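Local coordinates for protein phosphoserine phosphatase RsbX (Bacillus subtilis, PDB 3W40) that dephosphorylates the stress-signalling protein RsbS and acts as a negative regulator of sigma-B activity, at residues Leu13-Asn18 with Asp189-Ile194; Leu38-Ala43 with Phe151-Asp156. All blocks are in the same frame, centred on the assembly; numbering follows the deposited sequence. Where two conformers were deposited one is given.

Interaction 1. Residues Leu13-Asn18 with Asp189-Ile194; sequences LVYQLN and DDLTYI. With MG (magnesium ion), chain C.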
loop_
_atom_site.group_PDB
_atom_site.type_symbol
_atom_site.label_atom_id
_atom_site.label_comp_id
_atom_site.label_asym_id
_atom_site.label_seq_id
_atom_site.Cartn_x
_atom_site.Cartn_y
_atom_site.Cartn_z
ATOM N N LEU A 13 -8.551 5.062 4.687
ATOM C CA LEU A 13 -9.558 4.133 4.207
ATOM C C LEU A 13 -8.872 2.954 3.505
ATOM O O LEU A 13 -8.040 3.177 2.659
ATOM C CB LEU A 13 -10.514 4.862 3.257
ATOM C CG LEU A 13 -11.733 4.077 2.741
ATOM C CD1 LEU A 13 -12.890 5.004 2.370
ATOM C CD2 LEU A 13 -11.336 3.275 1.488
ATOM N N VAL A 14 -9.270 1.745 3.868
ATOM C CA VAL A 14 -8.799 0.546 3.174
ATOM C C VAL A 14 -9.967 -0.075 2.443
ATOM O O VAL A 14 -11.026 -0.261 3.047
ATOM C CB VAL A 14 -8.184 -0.468 4.142
ATOM C CG1 VAL A 14 -7.699 -1.760 3.420
ATOM C CG2 VAL A 14 -7.149 0.192 4.922
ATOM N N TYR A 15 -9.778 -0.363 1.155
ATOM C CA TYR A 15 -10.783 -1.060 0.353
ATOM C C TYR A 15 -10.189 -2.359 -0.141
ATOM O O TYR A 15 -9.031 -2.385 -0.549
ATOM C CB TYR A 15 -11.135 -0.208 -0.876
ATOM C CG TYR A 15 -12.026 -0.867 -1.897
ATOM C CD1 TYR A 15 -11.522 -1.870 -2.728
ATOM C CD2 TYR A 15 -13.350 -0.529 -2.022
ATOM C CE1 TYR A 15 -12.339 -2.529 -3.670
ATOM C CE2 TYR A 15 -14.196 -1.190 -2.975
ATOM C CZ TYR A 15 -13.662 -2.184 -3.793
ATOM O OH TYR A 15 -14.451 -2.834 -4.731
ATOM N N GLN A 16 -10.927 -3.463 -0.073
ATOM C CA GLN A 16 -10.455 -4.681 -0.648
ATOM C C GLN A 16 -11.635 -5.464 -1.199
ATOM O O GLN A 16 -12.631 -5.669 -0.482
ATOM C CB GLN A 16 -9.649 -5.537 0.346
ATOM C CG GLN A 16 -9.091 -6.768 -0.303
ATOM C CD GLN A 16 -8.216 -7.503 0.601
ATOM O OE1 GLN A 16 -8.676 -8.401 1.345
ATOM N NE2 GLN A 16 -6.931 -7.272 0.459
ATOM N N LEU A 17 -11.509 -5.941 -2.423
ATOM C CA LEU A 17 -12.509 -6.838 -2.981
ATOM C C LEU A 17 -11.864 -7.909 -3.817
ATOM O O LEU A 17 -10.916 -7.648 -4.558
ATOM C CB LEU A 17 -13.518 -6.077 -3.833
ATOM C CG LEU A 17 -14.839 -6.864 -3.930
ATOM C CD1 LEU A 17 -15.599 -6.917 -2.593
ATOM C CD2 LEU A 17 -15.710 -6.214 -4.940
ATOM N N ASN A 18 -12.363 -9.114 -3.679
ATOM C CA ASN A 18 -11.829 -10.235 -4.450
ATOM C C ASN A 18 -12.196 -10.177 -5.931
ATOM O O ASN A 18 -13.240 -9.691 -6.317
ATOM C CB ASN A 18 -12.358 -11.551 -3.902
ATOM C CG ASN A 18 -11.818 -11.902 -2.571
ATOM O OD1 ASN A 18 -11.229 -11.105 -1.857
ATOM N ND2 ASN A 18 -12.050 -13.140 -2.202
ATOM N N ASP A 189 -9.478 -8.681 -11.190
ATOM C CA ASP A 189 -8.436 -9.192 -10.312
ATOM C C ASP A 189 -8.847 -8.783 -8.909
ATOM O O ASP A 189 -9.705 -7.920 -8.755
ATOM C CB ASP A 189 -7.107 -8.532 -10.643
ATOM C CG ASP A 189 -5.894 -9.165 -9.887
ATOM O OD1 ASP A 189 -6.059 -10.274 -9.282
ATOM O OD2 ASP A 189 -4.806 -8.526 -9.872
ATOM N N ASP A 190 -8.225 -9.385 -7.898
ATOM C CA ASP A 190 -8.300 -8.809 -6.526
ATOM C C ASP A 190 -7.887 -7.344 -6.571
ATOM O O ASP A 190 -6.965 -7.004 -7.296
ATOM C CB ASP A 190 -7.337 -9.532 -5.617
ATOM C CG ASP A 190 -7.663 -11.030 -5.472
ATOM O OD1 ASP A 190 -8.840 -11.443 -5.529
ATOM O OD2 ASP A 190 -6.713 -11.822 -5.294
ATOM N N LEU A 191 -8.566 -6.497 -5.785
ATOM C CA LEU A 191 -8.308 -5.060 -5.853
ATOM C C LEU A 191 -8.201 -4.602 -4.409
ATOM O O LEU A 191 -9.169 -4.762 -3.651
ATOM C CB LEU A 191 -9.469 -4.408 -6.608
ATOM C CG LEU A 191 -9.340 -2.930 -7.017
ATOM C CD1 LEU A 191 -10.359 -2.554 -8.057
ATOM C CD2 LEU A 191 -9.429 -1.946 -5.869
ATOM N N THR A 192 -7.054 -4.019 -4.058
ATOM C CA THR A 192 -6.802 -3.503 -2.711
ATOM C C THR A 192 -6.212 -2.124 -2.798
ATOM O O THR A 192 -5.318 -1.903 -3.611
ATOM C CB THR A 192 -5.829 -4.386 -1.936
ATOM O OG1 THR A 192 -6.334 -5.722 -1.887
ATOM C CG2 THR A 192 -5.642 -3.925 -0.501
ATOM N N TYR A 193 -6.736 -1.169 -2.013
ATOM C CA TYR A 193 -6.061 0.118 -1.892
ATOM C C TYR A 193 -6.195 0.678 -0.501
ATOM O O TYR A 193 -7.100 0.354 0.228
ATOM C CB TYR A 193 -6.511 1.114 -2.961
ATOM C CG TYR A 193 -7.970 1.514 -2.991
ATOM C CD1 TYR A 193 -8.499 2.461 -2.077
ATOM C CD2 TYR A 193 -8.829 0.974 -3.937
ATOM C CE1 TYR A 193 -9.826 2.817 -2.158
ATOM C CE2 TYR A 193 -10.127 1.369 -4.070
ATOM C CZ TYR A 193 -10.656 2.277 -3.141
ATOM O OH TYR A 193 -11.983 2.630 -3.248
ATOM N N ILE A 194 -5.208 1.517 -0.165
ATOM C CA ILE A 194 -5.219 2.247 1.059
ATOM C C ILE A 194 -5.117 3.721 0.690
ATOM O O ILE A 194 -4.236 4.102 -0.060
ATOM C CB ILE A 194 -4.037 1.855 1.954
ATOM C CG1 ILE A 194 -4.124 0.366 2.379
ATOM C CG2 ILE A 194 -4.039 2.768 3.194
ATOM C CD1 ILE A 194 -2.945 -0.023 3.307
HETATM MG MG MG C . -3.137 -8.531 -8.635
HETATM O O HOH W 1 -12.102 -6.955 -7.403
HETATM O O HOH W 2 -3.669 -10.472 -8.107
HETATM O O HOH W 3 -4.254 -7.698 -7.107
HETATM O O HOH W 4 -1.947 -9.529 -10.111
#

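Interaction 2. Residues Leu38-Ala43 with Phe151-Asp156; sequences LICAVA and FIIHTD. With MG (magnesium ion), chain C.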
loop_
_atom_site.group_PDB
_atom_site.type_symbol
_atom_site.label_atom_id
_atom_site.label_comp_id
_atom_site.label_asym_id
_atom_site.label_seq_id
_atom_site.Cartn_x
_atom_site.Cartn_y
_atom_site.Cartn_z
ATOM N N LEU A 38 2.438 6.069 11.608
ATOM C CA LEU A 38 1.640 5.161 10.810
ATOM C C LEU A 38 2.572 4.135 10.250
ATOM O O LEU A 38 3.659 4.474 9.819
ATOM C CB LEU A 38 1.017 5.889 9.626
ATOM C CG LEU A 38 0.299 5.048 8.552
ATOM C CD1 LEU A 38 -1.072 4.608 9.078
ATOM C CD2 LEU A 38 0.118 5.653 7.122
ATOM N N ILE A 39 2.115 2.892 10.183
ATOM C CA ILE A 39 2.744 1.849 9.393
ATOM C C ILE A 39 1.665 1.287 8.458
ATOM O O ILE A 39 0.546 0.997 8.933
ATOM C CB ILE A 39 3.339 0.740 10.320
ATOM C CG1 ILE A 39 4.013 -0.360 9.488
ATOM C CG2 ILE A 39 2.284 0.118 11.280
ATOM C CD1 ILE A 39 4.944 0.157 8.434
ATOM N N CYS A 40 1.971 1.078 7.192
ATOM C CA CYS A 40 1.060 0.301 6.347
ATOM C C CYS A 40 1.767 -0.394 5.251
ATOM O O CYS A 40 2.900 -0.086 4.901
ATOM C CB CYS A 40 -0.094 1.100 5.805
ATOM S SG CYS A 40 0.357 2.387 4.717
ATOM N N ALA A 41 1.129 -1.420 4.764
ATOM C CA ALA A 41 1.716 -2.202 3.706
ATOM C C ALA A 41 0.632 -2.843 2.899
ATOM O O ALA A 41 -0.445 -3.152 3.438
ATOM C CB ALA A 41 2.634 -3.256 4.291
ATOM N N VAL A 42 0.924 -3.062 1.619
ATOM C CA VAL A 42 0.007 -3.749 0.684
ATOM C C VAL A 42 0.850 -4.737 -0.069
ATOM O O VAL A 42 1.959 -4.395 -0.495
ATOM C CB VAL A 42 -0.741 -2.738 -0.287
ATOM C CG1 VAL A 42 -1.502 -3.411 -1.332
ATOM C CG2 VAL A 42 -1.645 -1.756 0.556
ATOM N N ALA A 43 0.330 -5.942 -0.273
ATOM C CA ALA A 43 1.081 -6.975 -0.974
ATOM C C ALA A 43 0.164 -7.785 -1.843
ATOM O O ALA A 43 -1.009 -7.918 -1.514
ATOM C CB ALA A 43 1.810 -7.906 0.006
ATOM N N PHE A 151 -2.694 10.420 -0.279
ATOM C CA PHE A 151 -2.013 9.357 -0.957
ATOM C C PHE A 151 -2.849 8.104 -1.175
ATOM O O PHE A 151 -3.880 7.918 -0.504
ATOM C CB PHE A 151 -0.688 8.991 -0.233
ATOM C CG PHE A 151 -0.883 8.327 1.110
ATOM C CD1 PHE A 151 -1.163 6.990 1.237
ATOM C CD2 PHE A 151 -0.818 9.084 2.271
ATOM C CE1 PHE A 151 -1.336 6.340 2.519
ATOM C CE2 PHE A 151 -0.944 8.478 3.560
ATOM C CZ PHE A 151 -1.231 7.071 3.638
ATOM N N ILE A 152 -2.372 7.264 -2.078
ATOM C CA ILE A 152 -2.917 5.951 -2.301
ATOM C C ILE A 152 -1.775 4.947 -2.453
ATOM O O ILE A 152 -0.778 5.255 -3.103
ATOM C CB ILE A 152 -3.842 5.896 -3.504
ATOM C CG1 ILE A 152 -4.616 4.556 -3.583
ATOM C CG2 ILE A 152 -3.151 6.255 -4.781
ATOM C CD1 ILE A 152 -5.723 4.549 -4.618
ATOM N N ILE A 153 -1.993 3.741 -1.947
ATOM C CA ILE A 153 -1.207 2.583 -2.244
ATOM C C ILE A 153 -2.174 1.542 -2.815
ATOM O O ILE A 153 -3.192 1.290 -2.178
ATOM C CB ILE A 153 -0.487 1.966 -1.001
ATOM C CG1 ILE A 153 0.415 3.010 -0.306
ATOM C CG2 ILE A 153 0.289 0.693 -1.464
ATOM C CD1 ILE A 153 0.930 2.562 1.097
ATOM N N HIS A 154 -1.878 0.956 -3.993
ATOM C CA HIS A 154 -2.852 0.049 -4.574
ATOM C C HIS A 154 -2.192 -1.113 -5.321
ATOM O O HIS A 154 -1.094 -0.956 -5.886
ATOM C CB HIS A 154 -3.822 0.800 -5.488
ATOM C CG HIS A 154 -3.227 1.329 -6.760
ATOM N ND1 HIS A 154 -3.046 0.547 -7.888
ATOM C CD2 HIS A 154 -2.805 2.577 -7.094
ATOM C CE1 HIS A 154 -2.597 1.310 -8.871
ATOM N NE2 HIS A 154 -2.414 2.533 -8.409
ATOM N N THR A 155 -2.871 -2.281 -5.315
ATOM C CA THR A 155 -2.448 -3.401 -6.101
ATOM C C THR A 155 -2.838 -3.169 -7.564
ATOM O O THR A 155 -3.627 -2.277 -7.941
ATOM C CB THR A 155 -2.992 -4.739 -5.568
ATOM O OG1 THR A 155 -4.405 -4.704 -5.617
ATOM C CG2 THR A 155 -2.456 -4.961 -4.221
ATOM N N ASP A 156 -2.344 -4.076 -8.375
ATOM C CA ASP A 156 -2.600 -4.024 -9.835
ATOM C C ASP A 156 -4.033 -4.289 -10.255
ATOM O O ASP A 156 -4.381 -4.061 -11.391
ATOM C CB ASP A 156 -1.632 -4.885 -10.624
ATOM C CG ASP A 156 -1.748 -6.371 -10.282
ATOM O OD1 ASP A 156 -2.593 -6.783 -9.457
ATOM O OD2 ASP A 156 -1.028 -7.178 -10.953
HETATM MG MG MG C . -3.137 -8.531 -8.635
HETATM O O HOH W 4 -1.947 -9.529 -10.111
HETATM O O HOH W 2 -3.669 -10.472 -8.107
HETATM O O HOH W 3 -4.254 -7.698 -7.107
#

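Interaction 1. Residues Leu13-Asn18 with Asp189-Ile194
Tyr15 and Tyr193 face each other as an antiparallel hydrogen-bonded pair, Tyr15 N giving a bond of 2.9 Å to Tyr193 O and Tyr193 N answering to Tyr15 O. A second such pair, Leu17 with Leu191, repeats the pattern further along the two strands. Both tyrosine rings lie on the same side of the sheet. From Tyr15 CB outward, the first atom sits over one face of the Tyr193 ring, 3.4 Å from Tyr193 CZ, in a CH-pi contact. Tyr15 CG is still near Tyr193 CZ; on one flank of the ring Tyr15 CD2 runs by Tyr193 OH, on the other Tyr15 CE1 reaches Leu191 CD2 at 3.7 Å. The two ring planes are only 5° apart but slid so far that they barely overlap. Tyr193 can cover Tyr15 CB because its chi1 of 61° places CG between its own backbone N and carbonyl carbon, folding the ring across toward Tyr15. Its hydroxyl is hydrogen-bonded to Ser177.

On the other side of the sheet Gln16 and Thr192 lie side by side. The extended Gln16 chain, with CG anti to the backbone N (chi1 -176°), brings Gln16 NE2 to Thr192 OG1 at 2.9 Å, the hydroxyl lying close to the amide plane. Asp27 also bonds this hydroxyl, so two neighbours hold it. Nearby, Val14 CG2 rests against Ile194 CG1.

Past the paired strands, water 1 lies within hydrogen-bonding distance of Leu17 O and Asp189 O, and may not donate to both at once. Asp189 OD2 binds the magnesium ion at 2.1 Å, which Asp44 and Asp156 also ligate. An aspartate in the loop just before a strand of the sheet, here 191-198, gathered with others round a metal, is characteristic of the PPM (PP2C-type) phosphatase active site.

Interaction 2. Residues Leu38-Ala43 with Phe151-Asp156
Val42 and Ile153 point at each other from two different sheets and slide past one another in opposite directions, with Val42 CG2 3.7 Å from Ile153 CG2. The Val42 and Thr155 side chains cross at about a right angle, bringing CG1 of Val42 onto the Thr155 methyl; at 3.4 Å from Val42 CG1 to Thr155 CG2 the packing is tight. The threonine chi1 of 61° sets CG2 anti to the carbonyl carbon, where it meets Val42, while OG1 accepts from Thr192 N and is hydrogen-bonded to Asp27.

Further back along the strands, Ile153 CD1 reaches Cys40 SG, 3.7 Å away in the conformer given, one of two modelled for Cys40. Leu38 and Phe151 close the row by approaching from opposite directions, Leu38 CD2 coming obliquely to Phe151 CZ at 4.0 Å. The contacts across the interface are apolar, and no hydrogen bond crosses it. The axes of the short segments approach to 7.5 Å, too far for backbone pairing, with 37° between their directions.

On the side turned away from strand 37-45, His154 ND1 donates a nearly straight bond to Thr155 O. This oxygen lies in the plane of the His154 ring, whereas ND1 sits well above the carbonyl plane of Thr155. Following Thr155, Asp156 OD1 binds the magnesium ion at 2.0 Å, and metal-bound water 4 donates to Asp156 OD2.

The interface belongs to the centre of the PPM beta sandwich. Strand 37-45 lies between strands 27-33 and 88-96 in one sheet, and strand 150-154 between 111-115 and 191-198 in the other; Leu93 and Ile95 pack on Phe151, and Ile194 on Val42.

After the edge strand 2-6 the chain enters strand 10-17, whose partner 191-198 comes only at the end; interaction 1 therefore closes a loop of 170 residues. Within that span, strand 37-45 meets 150-154 in interaction 2, a shorter loop wholly enclosed by the longer one, so the two nest without crossing. Interaction 1 joins neighbouring strands of one sheet, whereas interaction 2 presses the two sheets together. Strands 191-198 and 150-154 lie next to each other, linked by a probable hydrogen bond from Ile194 N to Ile153 O. At the magnesium ion both contacts converge, through Asp189 and Asp156.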